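Local structure of MAU2 chromatid cohesion factor homolog (Saccharomyces cerevisiae, 4XDN) at residues E38-A43 and Q68-L73; Y44-K49 and K57-L62; E93-E98 and F102-L107; K360-G365 and S374-Y379. The protein forms a complex with SCC2 that the cohesin complex needs in order to associate with chromosomes, and so takes part in sister chromatid cohesion. All blocks are in the same frame, centred on the assembly; numbering follows the deposited sequence.

Contact 1: E38-A43 and Q68-L73; sequences EYRDHA and QMFQLL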
# COMPACT_ATOMS: atom_id res chain seq x y z
N GLU A 38 29.54 -3.64 -22.72
CA GLU A 38 30.20 -4.61 -21.86
C GLU A 38 30.33 -4.07 -20.44
O GLU A 38 30.04 -4.78 -19.47
CB GLU A 38 31.58 -4.99 -22.41
CG GLU A 38 32.38 -5.90 -21.47
CD GLU A 38 33.64 -6.47 -22.10
OE1 GLU A 38 34.14 -5.89 -23.09
OE2 GLU A 38 34.12 -7.52 -21.61
N TYR A 39 30.78 -2.82 -20.32
CA TYR A 39 30.93 -2.19 -19.01
C TYR A 39 29.60 -2.16 -18.26
O TYR A 39 29.54 -2.43 -17.06
CB TYR A 39 31.48 -0.77 -19.16
CG TYR A 39 32.94 -0.70 -19.54
CD1 TYR A 39 33.90 -1.45 -18.87
CD2 TYR A 39 33.37 0.13 -20.58
CE1 TYR A 39 35.23 -1.38 -19.21
CE2 TYR A 39 34.70 0.20 -20.93
CZ TYR A 39 35.63 -0.56 -20.25
OH TYR A 39 36.96 -0.48 -20.60
N ARG A 40 28.53 -1.83 -18.99
CA ARG A 40 27.19 -1.78 -18.41
C ARG A 40 26.72 -3.16 -17.99
O ARG A 40 26.33 -3.37 -16.84
CB ARG A 40 26.20 -1.18 -19.42
CG ARG A 40 24.74 -1.14 -18.95
CD ARG A 40 23.80 -0.96 -20.12
NE ARG A 40 23.94 -2.05 -21.09
CZ ARG A 40 23.62 -1.96 -22.38
NH1 ARG A 40 23.14 -0.83 -22.88
NH2 ARG A 40 23.79 -3.01 -23.17
N ASP A 41 26.77 -4.11 -18.92
CA ASP A 41 26.23 -5.44 -18.68
C ASP A 41 27.01 -6.19 -17.61
O ASP A 41 26.48 -7.08 -16.96
CB ASP A 41 26.22 -6.25 -19.98
CG ASP A 41 25.30 -5.65 -21.04
OD1 ASP A 41 24.41 -4.85 -20.67
OD2 ASP A 41 25.47 -5.98 -22.23
N HIS A 42 28.28 -5.81 -17.43
CA HIS A 42 29.10 -6.42 -16.40
C HIS A 42 28.76 -5.85 -15.03
O HIS A 42 28.85 -6.54 -14.02
CB HIS A 42 30.59 -6.23 -16.70
CG HIS A 42 31.48 -7.08 -15.86
ND1 HIS A 42 31.63 -8.44 -16.08
CD2 HIS A 42 32.26 -6.79 -14.80
CE1 HIS A 42 32.47 -8.94 -15.19
NE2 HIS A 42 32.86 -7.96 -14.40
N ALA A 43 28.38 -4.57 -15.01
CA ALA A 43 27.92 -3.95 -13.77
C ALA A 43 26.62 -4.61 -13.31
O ALA A 43 26.42 -4.84 -12.12
CB ALA A 43 27.73 -2.46 -13.97
N GLN A 68 30.62 7.25 -20.40
CA GLN A 68 31.65 8.04 -21.06
C GLN A 68 31.94 7.51 -22.46
O GLN A 68 32.22 8.28 -23.38
CB GLN A 68 32.93 8.07 -20.23
CG GLN A 68 32.74 8.64 -18.82
CD GLN A 68 33.49 9.94 -18.57
OE1 GLN A 68 34.23 10.44 -19.42
NE2 GLN A 68 33.31 10.49 -17.37
N MET A 69 31.86 6.20 -22.63
CA MET A 69 32.06 5.58 -23.93
C MET A 69 30.90 5.92 -24.87
O MET A 69 31.11 6.17 -26.06
CB MET A 69 32.21 4.06 -23.79
CG MET A 69 33.48 3.63 -23.04
SD MET A 69 35.00 3.82 -23.98
CE MET A 69 35.11 2.21 -24.76
N PHE A 70 29.69 5.94 -24.33
CA PHE A 70 28.52 6.38 -25.09
C PHE A 70 28.67 7.84 -25.52
O PHE A 70 28.41 8.19 -26.67
CB PHE A 70 27.23 6.21 -24.28
CG PHE A 70 26.69 4.81 -24.26
CD1 PHE A 70 26.57 4.07 -25.42
CD2 PHE A 70 26.28 4.23 -23.06
CE1 PHE A 70 26.06 2.78 -25.40
CE2 PHE A 70 25.78 2.95 -23.03
CZ PHE A 70 25.67 2.22 -24.20
N GLN A 71 29.08 8.68 -24.57
CA GLN A 71 29.27 10.10 -24.85
C GLN A 71 30.34 10.29 -25.91
O GLN A 71 30.27 11.21 -26.73
CB GLN A 71 29.66 10.85 -23.57
CG GLN A 71 28.51 11.00 -22.60
CD GLN A 71 28.90 11.68 -21.30
OE1 GLN A 71 30.01 11.50 -20.80
NE2 GLN A 71 27.98 12.46 -20.74
N LEU A 72 31.32 9.40 -25.89
CA LEU A 72 32.40 9.41 -26.87
C LEU A 72 31.84 9.27 -28.28
O LEU A 72 32.27 9.97 -29.20
CB LEU A 72 33.38 8.27 -26.57
CG LEU A 72 34.87 8.48 -26.80
CD1 LEU A 72 35.40 9.74 -26.14
CD2 LEU A 72 35.60 7.26 -26.27
N LEU A 73 30.87 8.38 -28.45
CA LEU A 73 30.24 8.16 -29.74
C LEU A 73 29.49 9.40 -30.22
O LEU A 73 29.60 9.78 -31.38
CB LEU A 73 29.28 6.97 -29.68
CG LEU A 73 29.91 5.59 -29.51
CD1 LEU A 73 28.85 4.52 -29.27
CD2 LEU A 73 30.74 5.23 -30.74
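Y39 and R40, consecutive on helix 29-45, reach across to M69 and F70, consecutive on helix 53-76. The phenol of Y39 meets M69 with its edge: CE2 lies 4.2 Å from M69 CG, a carbon close to the plane of the ring, so the methionine chain abuts the rim of the tyrosine. The second pair is turned differently. R40 and F70 cross at about a right angle, and NH1 of R40 stops 4.2 Å from CZ of F70, at the edge of the phenyl ring. Guanidinium and ring planes are 44° apart, so the two flat groups are neither stacked nor perpendicular.

The arginine takes this course because CG is anti to the backbone N (chi1 177°) and the chain then bends at chi3, which brings its end back beside D41. There the guanidinium holds a single carboxylate oxygen side-on. NE reaches OD1 of D41 at 2.9 Å with an N-H...O angle of 155°, and NH2 reaches the same OD1 at 3.2 Å. Both donors approach from one face of the carboxylate, and OD1 lies close to the guanidinium plane. NH1 forms a salt bridge with E90 on helix 81-98, which probably helps to fix the rotation of the group next to the phenyl edge. The hydroxyl of Y39 is hydrogen-bonded to the backbone of a chain of another protein. The two segments are thinly joined, with 9.3 Å between the CA atoms of Y39 and M69. Their antiparallel pairing is consistent with the TPR-like helical array known for this family.

Contact 2: Y44-K49 and K57-L62; sequences YSIANK and KQYYGL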
# COMPACT_ATOMS: atom_id res chain seq x y z
N TYR A 44 25.74 -4.92 -14.26
CA TYR A 44 24.50 -5.62 -13.96
C TYR A 44 24.79 -7.01 -13.40
O TYR A 44 24.06 -7.50 -12.53
CB TYR A 44 23.61 -5.75 -15.20
CG TYR A 44 23.01 -4.47 -15.72
CD1 TYR A 44 22.74 -3.40 -14.87
CD2 TYR A 44 22.69 -4.32 -17.07
CE1 TYR A 44 22.18 -2.23 -15.35
CE2 TYR A 44 22.14 -3.16 -17.56
CZ TYR A 44 21.88 -2.12 -16.70
OH TYR A 44 21.33 -0.96 -17.19
N SER A 45 25.84 -7.63 -13.91
CA SER A 45 26.16 -9.01 -13.56
C SER A 45 26.62 -9.14 -12.11
O SER A 45 26.51 -10.21 -11.52
CB SER A 45 27.24 -9.57 -14.50
OG SER A 45 28.52 -9.06 -14.18
N ILE A 46 27.13 -8.05 -11.54
CA ILE A 46 27.61 -8.03 -10.16
C ILE A 46 26.77 -7.11 -9.27
O ILE A 46 27.15 -6.80 -8.15
CB ILE A 46 29.09 -7.60 -10.08
CG1 ILE A 46 29.29 -6.21 -10.70
CG2 ILE A 46 29.98 -8.62 -10.78
CD1 ILE A 46 29.47 -5.10 -9.70
N ALA A 47 25.62 -6.69 -9.78
CA ALA A 47 24.78 -5.71 -9.10
C ALA A 47 24.25 -6.23 -7.76
O ALA A 47 23.91 -5.45 -6.88
CB ALA A 47 23.63 -5.30 -10.00
N ASN A 48 24.18 -7.55 -7.63
CA ASN A 48 23.69 -8.17 -6.39
C ASN A 48 24.82 -8.56 -5.45
O ASN A 48 24.60 -9.28 -4.48
CB ASN A 48 22.86 -9.42 -6.71
CG ASN A 48 23.70 -10.56 -7.25
OD1 ASN A 48 24.65 -10.34 -8.01
ND2 ASN A 48 23.36 -11.78 -6.86
N LYS A 49 26.03 -8.06 -5.72
CA LYS A 49 27.22 -8.45 -4.95
C LYS A 49 27.92 -7.25 -4.30
O LYS A 49 29.08 -7.36 -3.91
CB LYS A 49 28.21 -9.18 -5.86
CG LYS A 49 27.63 -10.38 -6.58
CD LYS A 49 28.71 -11.23 -7.25
CE LYS A 49 29.49 -12.06 -6.24
NZ LYS A 49 28.63 -13.08 -5.56
N LYS A 57 32.09 1.49 -5.52
CA LYS A 57 32.97 2.28 -6.37
C LYS A 57 33.23 1.56 -7.69
O LYS A 57 33.27 2.19 -8.75
CB LYS A 57 34.29 2.56 -5.66
CG LYS A 57 34.18 3.57 -4.54
CD LYS A 57 35.51 3.77 -3.83
CE LYS A 57 36.51 4.49 -4.73
NZ LYS A 57 37.81 4.72 -4.01
N GLN A 58 33.41 0.25 -7.62
CA GLN A 58 33.65 -0.55 -8.81
C GLN A 58 32.41 -0.62 -9.69
O GLN A 58 32.50 -0.52 -10.92
CB GLN A 58 34.09 -1.97 -8.43
CG GLN A 58 35.38 -2.02 -7.63
CD GLN A 58 36.35 -3.05 -8.17
OE1 GLN A 58 36.75 -2.99 -9.33
NE2 GLN A 58 36.72 -4.00 -7.33
N TYR A 59 31.25 -0.79 -9.07
CA TYR A 59 29.99 -0.86 -9.80
C TYR A 59 29.76 0.43 -10.58
O TYR A 59 29.45 0.39 -11.77
CB TYR A 59 28.82 -1.11 -8.85
CG TYR A 59 27.47 -0.98 -9.53
CD1 TYR A 59 26.90 -2.05 -10.20
CD2 TYR A 59 26.77 0.22 -9.49
CE1 TYR A 59 25.67 -1.93 -10.81
CE2 TYR A 59 25.54 0.35 -10.11
CZ TYR A 59 24.99 -0.73 -10.77
OH TYR A 59 23.76 -0.61 -11.38
N TYR A 60 29.91 1.56 -9.91
CA TYR A 60 29.69 2.85 -10.55
C TYR A 60 30.88 3.25 -11.41
O TYR A 60 30.76 4.07 -12.31
CB TYR A 60 29.39 3.91 -9.49
CG TYR A 60 27.95 3.93 -9.02
CD1 TYR A 60 26.91 3.80 -9.92
CD2 TYR A 60 27.64 4.06 -7.67
CE1 TYR A 60 25.59 3.80 -9.50
CE2 TYR A 60 26.32 4.07 -7.24
CZ TYR A 60 25.31 3.94 -8.17
OH TYR A 60 23.99 3.95 -7.76
N GLY A 61 32.04 2.66 -11.13
CA GLY A 61 33.20 2.84 -11.98
C GLY A 61 32.90 2.29 -13.37
O GLY A 61 33.25 2.90 -14.38
N LEU A 62 32.24 1.14 -13.40
CA LEU A 62 31.84 0.52 -14.66
C LEU A 62 30.79 1.35 -15.38
O LEU A 62 30.88 1.57 -16.59
CB LEU A 62 31.32 -0.89 -14.42
CG LEU A 62 32.36 -1.91 -13.93
CD1 LEU A 62 31.67 -3.14 -13.37
CD2 LEU A 62 33.30 -2.29 -15.06
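I46 and A47 pack on Y59 near the apex of a helical hairpin, where the chain turns from helix 29-45 into helix 53-76. The closest pair of CA atoms, A47 and Y59, is 7.2 Å apart.

The interactions between the segments are apolar. CD1 of I46 comes up at the edge of the Y59 ring, close to its plane, 4.0 Å from CD1 of the tyrosine and 4.1 Å from its CB. The isoleucine presents this methyl with CG1 wedged between the backbone N and the carbonyl carbon (chi1 58°). Further out along the same ring, CB of A47 approaches CE1 of Y59 obliquely, again at 4.0 Å. The two aliphatic groups thus follow one side of the phenol from its root towards its hydroxyl. An aromatic neighbour lies within 57-62: Y59 CD2 stands over one face of the Y60 ring, 3.6 Å above the plane and offset to the rim.

Polar links hold the far end of the tyrosine. Its OH is hydrogen-bonded to the backbone N of M369 and to the carboxylate of E98, which ties this ring to helices 369-398 and 81-98. A chain of another protein lies close by, packing an aromatic side chain on I46, and a polar side chain of it hydrogen-bonds to O of A47. Segment 44-49 is folded back by a type I beta turn from I46 to K49, in which K49 N donates to I46 O at 3.0 Å.

Contact 3: E93-E98 and F102-L107; sequences ELLIQE and FDLAEL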
# COMPACT_ATOMS: atom_id res chain seq x y z
N GLU A 93 19.34 5.93 -20.45
CA GLU A 93 18.79 4.90 -19.58
C GLU A 93 19.65 4.79 -18.32
O GLU A 93 19.13 4.60 -17.22
CB GLU A 93 18.73 3.56 -20.30
CG GLU A 93 17.99 2.47 -19.55
CD GLU A 93 16.48 2.56 -19.70
OE1 GLU A 93 15.79 1.63 -19.24
OE2 GLU A 93 15.98 3.56 -20.26
N LEU A 94 20.96 4.92 -18.49
CA LEU A 94 21.89 4.82 -17.37
C LEU A 94 21.89 6.10 -16.54
O LEU A 94 21.99 6.04 -15.31
CB LEU A 94 23.31 4.53 -17.87
CG LEU A 94 23.50 3.25 -18.68
CD1 LEU A 94 24.97 3.05 -19.02
CD2 LEU A 94 22.94 2.04 -17.96
N LEU A 95 21.79 7.25 -17.19
CA LEU A 95 21.71 8.52 -16.48
C LEU A 95 20.50 8.53 -15.56
O LEU A 95 20.56 9.01 -14.43
CB LEU A 95 21.63 9.69 -17.46
CG LEU A 95 22.87 9.96 -18.32
CD1 LEU A 95 22.58 11.06 -19.32
CD2 LEU A 95 24.07 10.32 -17.47
N ILE A 96 19.40 7.97 -16.05
CA ILE A 96 18.14 7.96 -15.32
C ILE A 96 18.17 6.97 -14.15
O ILE A 96 17.65 7.26 -13.08
CB ILE A 96 16.97 7.61 -16.28
CG1 ILE A 96 16.77 8.75 -17.28
CG2 ILE A 96 15.68 7.37 -15.51
CD1 ILE A 96 15.79 8.44 -18.39
N GLN A 97 18.80 5.82 -14.36
CA GLN A 97 18.76 4.74 -13.37
C GLN A 97 19.95 4.74 -12.41
O GLN A 97 19.87 4.17 -11.32
CB GLN A 97 18.69 3.39 -14.08
CG GLN A 97 17.39 3.15 -14.83
CD GLN A 97 17.29 1.75 -15.40
OE1 GLN A 97 18.18 0.92 -15.19
NE2 GLN A 97 16.21 1.47 -16.12
N GLU A 98 21.05 5.38 -12.81
CA GLU A 98 22.30 5.29 -12.04
C GLU A 98 22.73 6.62 -11.42
O GLU A 98 23.53 6.63 -10.48
CB GLU A 98 23.43 4.76 -12.94
CG GLU A 98 23.06 3.50 -13.72
CD GLU A 98 22.70 2.33 -12.83
OE1 GLU A 98 23.18 2.28 -11.67
OE2 GLU A 98 21.94 1.45 -13.28
N PHE A 102 19.50 14.45 -14.15
CA PHE A 102 18.24 14.41 -14.88
C PHE A 102 18.17 15.51 -15.94
O PHE A 102 17.67 15.28 -17.04
CB PHE A 102 17.07 14.53 -13.91
CG PHE A 102 17.07 13.48 -12.82
CD1 PHE A 102 17.34 12.15 -13.13
CD2 PHE A 102 16.83 13.82 -11.50
CE1 PHE A 102 17.35 11.19 -12.13
CE2 PHE A 102 16.84 12.86 -10.50
CZ PHE A 102 17.10 11.54 -10.82
N ASP A 103 18.66 16.69 -15.61
CA ASP A 103 18.71 17.79 -16.57
C ASP A 103 19.56 17.42 -17.78
O ASP A 103 19.22 17.73 -18.92
CB ASP A 103 19.26 19.06 -15.92
CG ASP A 103 18.31 19.66 -14.90
OD1 ASP A 103 17.13 19.27 -14.89
OD2 ASP A 103 18.75 20.52 -14.11
N LEU A 104 20.68 16.74 -17.52
CA LEU A 104 21.58 16.30 -18.58
C LEU A 104 20.87 15.30 -19.49
O LEU A 104 20.95 15.40 -20.72
CB LEU A 104 22.84 15.67 -17.99
CG LEU A 104 23.85 15.08 -18.97
CD1 LEU A 104 24.42 16.17 -19.87
CD2 LEU A 104 24.96 14.37 -18.21
N ALA A 105 20.19 14.34 -18.88
CA ALA A 105 19.43 13.35 -19.62
C ALA A 105 18.39 14.03 -20.50
O ALA A 105 18.22 13.69 -21.66
CB ALA A 105 18.77 12.37 -18.67
N GLU A 106 17.71 15.01 -19.92
CA GLU A 106 16.64 15.72 -20.61
C GLU A 106 17.18 16.48 -21.82
O GLU A 106 16.51 16.57 -22.85
CB GLU A 106 15.93 16.68 -19.66
CG GLU A 106 14.69 17.33 -20.24
CD GLU A 106 13.90 18.11 -19.20
OE1 GLU A 106 14.43 18.35 -18.10
OE2 GLU A 106 12.74 18.46 -19.49
N LEU A 107 18.38 17.03 -21.70
CA LEU A 107 19.00 17.77 -22.80
C LEU A 107 19.32 16.84 -23.97
O LEU A 107 19.15 17.21 -25.13
CB LEU A 107 20.27 18.48 -22.34
CG LEU A 107 20.10 19.78 -21.55
CD1 LEU A 107 21.46 20.30 -21.11
CD2 LEU A 107 19.37 20.84 -22.36
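E98 N donates to L94 O over 2.8 Å, the shortest hydrogen bond within either segment, and completes the helical turn that carries L95 and I96 to face F102, L104 and A105. Across the contact itself the packing is chiefly apolar. L95 makes most of these contacts. Its CD1 lies 3.9 Å from CA of A105 and 4.1 Å from CB, and its own CB also approaches A105 CB, so the leucine is laid along the small alanine, meeting it both at its root and at its end. The other branch, CD2, meets CD2 of L104 methyl to methyl at 4.2 Å. From the next position, I96 CG1 comes to 4.4 Å from the same A105 CB, which is thereby touched by two residues of helix 81-98.

F102 behaves otherwise: its CB points away from the partner helix, yet the ring, with CG anti to the carbonyl carbon (chi1 -56°), brings CE1 to 4.1 Å from the backbone O of I96. The oxygen lies at the edge of the ring, near its plane.

The two segments run nearly antiparallel, their axes at 160° and 9.1 Å apart at closest approach, as expected of a tight helical hairpin. Helix 126-144 packs against it through M143 on I96 and L140 on A105, and R144 forms salt bridges to D103 and E106; L94 meanwhile turns to helices 29-45 and 53-76.

Contact 4: K360-G365 and S374-Y379; sequences KNIAAG and SRIQTY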
# COMPACT_ATOMS: atom_id res chain seq x y z
N LYS A 360 18.38 -12.05 1.06
CA LYS A 360 19.69 -12.69 1.05
C LYS A 360 20.04 -13.27 -0.32
O LYS A 360 21.18 -13.14 -0.78
CB LYS A 360 19.75 -13.79 2.11
CG LYS A 360 21.01 -14.64 2.06
CD LYS A 360 21.09 -15.58 3.25
CE LYS A 360 21.81 -14.95 4.44
NZ LYS A 360 23.14 -15.57 4.68
N ASN A 361 19.07 -13.90 -0.97
CA ASN A 361 19.31 -14.59 -2.23
C ASN A 361 18.90 -13.78 -3.46
O ASN A 361 18.64 -14.34 -4.52
CB ASN A 361 18.58 -15.93 -2.24
CG ASN A 361 19.00 -16.84 -1.09
OD1 ASN A 361 18.16 -17.34 -0.34
ND2 ASN A 361 20.30 -17.04 -0.95
N ILE A 362 18.84 -12.46 -3.31
CA ILE A 362 18.48 -11.60 -4.43
C ILE A 362 19.53 -11.72 -5.53
O ILE A 362 20.73 -11.74 -5.25
CB ILE A 362 18.31 -10.13 -4.00
CG1 ILE A 362 17.70 -9.31 -5.14
CG2 ILE A 362 19.64 -9.53 -3.54
CD1 ILE A 362 17.19 -7.95 -4.71
N ALA A 363 19.08 -11.82 -6.78
CA ALA A 363 19.96 -12.15 -7.89
C ALA A 363 20.00 -11.06 -8.96
O ALA A 363 19.15 -10.18 -9.01
CB ALA A 363 19.53 -13.47 -8.52
N ALA A 364 21.03 -11.14 -9.80
CA ALA A 364 21.04 -10.45 -11.09
C ALA A 364 20.34 -11.40 -12.06
O ALA A 364 20.24 -12.59 -11.78
CB ALA A 364 22.45 -10.14 -11.52
N GLY A 365 19.85 -10.91 -13.20
CA GLY A 365 19.97 -9.53 -13.64
C GLY A 365 19.13 -9.44 -14.91
O GLY A 365 18.12 -10.14 -15.00
N SER A 374 15.73 -1.00 -4.42
CA SER A 374 14.33 -0.66 -4.15
C SER A 374 13.53 -1.90 -3.79
O SER A 374 12.61 -1.83 -2.97
CB SER A 374 13.71 0.03 -5.37
OG SER A 374 13.59 -0.86 -6.46
N ARG A 375 13.87 -3.03 -4.40
CA ARG A 375 13.20 -4.29 -4.09
C ARG A 375 13.51 -4.73 -2.66
O ARG A 375 12.65 -5.27 -1.97
CB ARG A 375 13.62 -5.38 -5.08
CG ARG A 375 13.12 -5.17 -6.49
CD ARG A 375 13.59 -6.28 -7.41
NE ARG A 375 12.99 -7.56 -7.06
CZ ARG A 375 13.39 -8.74 -7.53
NH1 ARG A 375 14.41 -8.81 -8.38
NH2 ARG A 375 12.77 -9.84 -7.14
N ILE A 376 14.74 -4.48 -2.23
CA ILE A 376 15.15 -4.80 -0.86
C ILE A 376 14.42 -3.91 0.13
O ILE A 376 14.06 -4.34 1.23
CB ILE A 376 16.67 -4.64 -0.69
CG1 ILE A 376 17.40 -5.74 -1.48
CG2 ILE A 376 17.08 -4.73 0.78
CD1 ILE A 376 18.87 -5.45 -1.71
N GLN A 377 14.20 -2.66 -0.26
CA GLN A 377 13.52 -1.70 0.59
C GLN A 377 12.07 -2.13 0.83
O GLN A 377 11.54 -2.00 1.93
CB GLN A 377 13.57 -0.30 -0.04
CG GLN A 377 13.48 0.85 0.95
CD GLN A 377 14.77 1.07 1.73
OE1 GLN A 377 15.61 0.18 1.84
NE2 GLN A 377 14.93 2.27 2.28
N THR A 378 11.45 -2.67 -0.22
CA THR A 378 10.09 -3.20 -0.12
C THR A 378 10.08 -4.47 0.73
O THR A 378 9.15 -4.68 1.51
CB THR A 378 9.51 -3.50 -1.52
OG1 THR A 378 9.34 -2.28 -2.24
CG2 THR A 378 8.17 -4.21 -1.42
N TYR A 379 11.10 -5.30 0.56
CA TYR A 379 11.25 -6.50 1.38
C TYR A 379 11.33 -6.12 2.85
O TYR A 379 10.74 -6.79 3.71
CB TYR A 379 12.49 -7.29 0.97
CG TYR A 379 12.36 -8.11 -0.30
CD1 TYR A 379 11.17 -8.75 -0.62
CD2 TYR A 379 13.43 -8.24 -1.17
CE1 TYR A 379 11.06 -9.50 -1.78
CE2 TYR A 379 13.32 -8.98 -2.33
CZ TYR A 379 12.13 -9.61 -2.63
OH TYR A 379 12.01 -10.35 -3.78
O HOH W 1 16.60 -10.31 -10.16
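Two isoleucine torsions bring I362 and I376 together. In I362 the branch CG1 stands anti to the backbone N (chi1 -170°), which sends CD1 out from the extended chain towards the helix; in I376 it is anti to the carbonyl carbon (chi1 -69°), so that a group whose CB starts off to one side still comes closer at its end. The two side chains cross at about a right angle, with I362 CD1 3.9 Å from I376 CG1. The same methyl touches CB of R375 at 4.4 Å. One buried isoleucine methyl therefore sits against two successive residues of the helix.

A water adds a polar link beside this apolar one. It donates to the backbone O of A363 at 2.8 Å and accepts a weak bond from NH1 of R375 at 3.2 Å, lying at the edge of the guanidinium and in its plane. R375 NH1 reaches it while NH2 has a long, weak ion pair with E319.

The contact folds the chain that follows helix 339-360 back on the next helix, 369-398. Y379 extends the packing from the latter to T355, L358 and I359 of helix 339-360, and R375, T378 and Y379 also meet the short helix 312-315.

Contacts 1 and 2 belong to one hairpin of helices 29-45 and 53-76, with centres 13 Å apart; both segments of contact 2 fall between those of contact 1 in the sequence. Helix 81-98 brings contact 3 alongside: R40 CG packs 3.8 Å from L94 CD2. A probable hydrogen bond of 3.0 Å joins Y59 OH to E98 OE1. Contact 4 comes from much later in the sequence but meets contact 2, whose N48 ND2 is probably hydrogen-bonded to I362 O at 3.1 Å; it touches neither contact 1 nor contact 3, whose centres lie 24 Å and 23 Å away. A chain of another protein, consistent with SCC2, passes within reach of all four.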